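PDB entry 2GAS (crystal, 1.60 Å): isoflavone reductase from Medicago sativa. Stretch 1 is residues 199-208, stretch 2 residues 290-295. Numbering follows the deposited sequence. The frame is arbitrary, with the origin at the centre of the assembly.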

# COMPACT_ATOMS: atom_id res chain seq x y z
N ILE A 199 -7.61 -8.88 -0.31
CA ILE A 199 -8.88 -9.59 -0.37
C ILE A 199 -8.81 -10.88 0.45
O ILE A 199 -9.79 -11.27 1.08
N ARG A 200 -7.65 -11.54 0.46
CA ARG A 200 -7.50 -12.74 1.27
C ARG A 200 -7.75 -12.36 2.72
O ARG A 200 -8.44 -13.07 3.45
N ALA A 201 -7.19 -11.22 3.13
CA ALA A 201 -7.36 -10.74 4.50
C ALA A 201 -8.82 -10.36 4.75
O ALA A 201 -9.36 -10.64 5.82
N ALA A 202 -9.45 -9.74 3.76
CA ALA A 202 -10.84 -9.32 3.91
C ALA A 202 -11.76 -10.51 4.18
O ALA A 202 -12.67 -10.42 5.00
N ASN A 203 -11.50 -11.62 3.50
CA ASN A 203 -12.31 -12.83 3.65
C ASN A 203 -11.87 -13.75 4.79
O ASN A 203 -12.48 -14.79 5.02
N ASP A 204 -10.82 -13.35 5.50
CA ASP A 204 -10.29 -14.14 6.61
C ASP A 204 -10.75 -13.59 7.96
O ASP A 204 -10.30 -12.53 8.40
N PRO A 205 -11.64 -14.31 8.66
CA PRO A 205 -12.12 -13.85 9.96
C PRO A 205 -11.02 -13.61 10.98
O PRO A 205 -11.19 -12.84 11.92
N ASN A 206 -9.88 -14.27 10.79
CA ASN A 206 -8.76 -14.14 11.72
C ASN A 206 -8.06 -12.78 11.71
O ASN A 206 -7.26 -12.50 12.60
N THR A 207 -8.36 -11.94 10.72
CA THR A 207 -7.71 -10.63 10.66
C THR A 207 -8.49 -9.56 11.40
O THR A 207 -8.15 -8.38 11.31
N LEU A 208 -9.52 -9.96 12.14
CA LEU A 208 -10.32 -9.00 12.91
C LEU A 208 -9.46 -8.21 13.89
O LEU A 208 -8.80 -8.79 14.75
N ALA A 290 0.03 -16.99 7.05
CA ALA A 290 -1.41 -17.21 7.02
C ALA A 290 -1.92 -17.63 5.65
O ALA A 290 -2.87 -18.41 5.54
N TYR A 291 -1.28 -17.12 4.60
CA TYR A 291 -1.71 -17.42 3.24
C TYR A 291 -0.55 -17.91 2.37
O TYR A 291 -0.26 -17.33 1.32
N PRO A 292 0.10 -19.02 2.77
CA PRO A 292 1.23 -19.57 2.02
C PRO A 292 0.89 -20.05 0.60
O PRO A 292 1.78 -20.21 -0.23
N ASP A 293 -0.39 -20.25 0.34
CA ASP A 293 -0.84 -20.71 -0.97
C ASP A 293 -0.82 -19.63 -2.05
O ASP A 293 -0.88 -19.94 -3.23
N VAL A 294 -0.74 -18.37 -1.65
CA VAL A 294 -0.72 -17.29 -2.63
C VAL A 294 0.63 -17.28 -3.36
O VAL A 294 1.67 -17.09 -2.74
N THR A 295 0.61 -17.50 -4.67
CA THR A 295 1.84 -17.51 -5.46
C THR A 295 2.19 -16.09 -5.89
O THR A 295 1.70 -15.59 -6.90

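The most unusual feature of this contact is the way Arg200 folds round the ring of Tyr291, so that one side chain both covers an aromatic face and reaches beyond it to a carboxylate. Near its root, Arg200 CB lies 4.2 Å from the centroid of the Tyr291 ring and only 4° off the ring normal, a CH-pi contact centred almost exactly over the face. Farther out, the guanidinium turns one of its own faces to the tyrosine, with Arg200 NH1 3.5 Å from Tyr291 CD1. The bend that makes this possible is recorded in the torsions: chi1 and chi2 are both m (-84° and -68°), while chi3, at -108°, lies between wells.

The far end of the arginine is held by charge. Asp293 OD2 sits at the edge of the guanidinium, near its plane, and the salt bridge from Arg200 NH2 to Asp293 OD2 is short at 2.6 Å. The same nitrogen, Arg200 NH2, also makes a weak hydrogen bond to Asp293 OD1 at 3.1 Å, so both carboxylate oxygens are engaged by a single nitrogen rather than by a pair. Asp293 leaves its backbone with CA-to-CB sideways to the first stretch, but its p rotamer (chi1 59°) brings the carboxylate nearer. Val294, a t rotamer pointing toward the helix, adds a van der Waals contact, Val294 CG2 lying 3.9 Å from Arg200 NE.

Tyr291 is the central residue on its side of the contact and the one with the largest area covered there. It is the first residue to leave helical phi/psi after a helix, and it opens a type I turn closed by the backbone hydrogen bond from Val294 N to Tyr291 O (3.2 Å). This turn places Asp293 and Val294 close enough to the tyrosine for all three to meet the same arginine. Tyr291 points its CA-to-CB bond toward the first stretch, and with chi1 at -39° (m) and chi2 at -61° the ring delivers its hydroxyl to the region where the helix gives way to the following turn. There Tyr291 OH donates a hydrogen bond to Asp204 OD2 at 2.6 Å, the acceptor lying at the ring edge, near its plane.

Asp204 adopts a t rotamer (chi1 177°) and divides its carboxylate between the two tasks. While OD2 receives the tyrosine, Asp204 OD1 accepts a 2.9 Å hydrogen bond from Asn206 N, tying the interstretch contact to the 3-10 segment that follows. Small groups complete the surroundings of the phenol oxygen: Ala201 CA is 3.6 Å from Tyr291 OH, and Thr207 CG2 approaches Tyr291 OH to 3.2 Å. Thr207, whose CA-to-CB bond points toward the second stretch, is in the p rotamer (chi1 64°), and its OG1 is hydrogen-bonded elsewhere in the structure. Ile199 and Ala202, by contrast, take no part in the contact, and Pro292 points away from it within the turn.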

# COMPACT_ATOMS: atom_id res chain seq x y z
CB ILE A 199 -9.29 -9.87 -1.84
CG1 ILE A 199 -9.68 -8.56 -2.54
CG2 ILE A 199 -10.48 -10.83 -1.89
CD1 ILE A 199 -8.62 -7.51 -2.57
CB ARG A 200 -6.09 -13.33 1.13
CG ARG A 200 -5.89 -14.22 -0.08
CD ARG A 200 -6.69 -15.51 0.06
NE ARG A 200 -5.85 -16.67 0.32
CZ ARG A 200 -5.97 -17.45 1.39
NH1 ARG A 200 -6.90 -17.20 2.29
NH2 ARG A 200 -5.17 -18.50 1.54
CB ALA A 201 -6.44 -9.52 4.74
CB ALA A 202 -11.30 -8.59 2.65
CB ASN A 203 -12.29 -13.63 2.34
CG ASN A 203 -13.05 -12.93 1.23
OD1 ASN A 203 -14.17 -12.47 1.43
ND2 ASN A 203 -12.44 -12.85 0.05
CB ASP A 204 -8.76 -14.15 6.54
CG ASP A 204 -8.11 -14.88 7.70
OD1 ASP A 204 -8.81 -15.61 8.43
OD2 ASP A 204 -6.88 -14.72 7.88
CB PRO A 205 -13.09 -14.96 10.38
CG PRO A 205 -12.50 -16.17 9.75
CD PRO A 205 -12.12 -15.68 8.37
CB ASN A 206 -7.73 -15.24 11.48
CG ASN A 206 -8.27 -16.63 11.78
OD1 ASN A 206 -8.99 -16.83 12.75
ND2 ASN A 206 -7.90 -17.60 10.95
CB THR A 207 -7.52 -10.16 9.20
OG1 THR A 207 -8.79 -9.98 8.58
CG2 THR A 207 -6.70 -11.17 8.41
CB LEU A 208 -11.41 -9.73 13.69
CG LEU A 208 -12.19 -8.82 14.65
CD1 LEU A 208 -13.05 -7.86 13.84
CD2 LEU A 208 -13.04 -9.64 15.59
CB ALA A 290 -2.14 -15.94 7.46
CB TYR A 291 -2.31 -16.16 2.62
CG TYR A 291 -3.16 -15.35 3.59
CD1 TYR A 291 -4.30 -15.90 4.16
CD2 TYR A 291 -2.80 -14.05 3.93
CE1 TYR A 291 -5.07 -15.18 5.07
CE2 TYR A 291 -3.58 -13.31 4.84
CZ TYR A 291 -4.71 -13.89 5.40
OH TYR A 291 -5.48 -13.19 6.30
CB PRO A 292 1.71 -20.71 2.91
CG PRO A 292 0.43 -21.20 3.53
CD PRO A 292 -0.25 -19.90 3.90
CB ASP A 293 -2.26 -21.26 -0.85
CG ASP A 293 -3.22 -20.23 -0.33
OD1 ASP A 293 -4.06 -19.74 -1.11
OD2 ASP A 293 -3.13 -19.89 0.87
CB VAL A 294 -0.97 -15.92 -1.98
CG1 VAL A 294 -0.85 -14.81 -3.02
CG2 VAL A 294 -2.36 -15.90 -1.36
CB THR A 295 1.71 -18.39 -6.71
OG1 THR A 295 1.16 -19.67 -6.35
CG2 THR A 295 3.08 -18.62 -7.34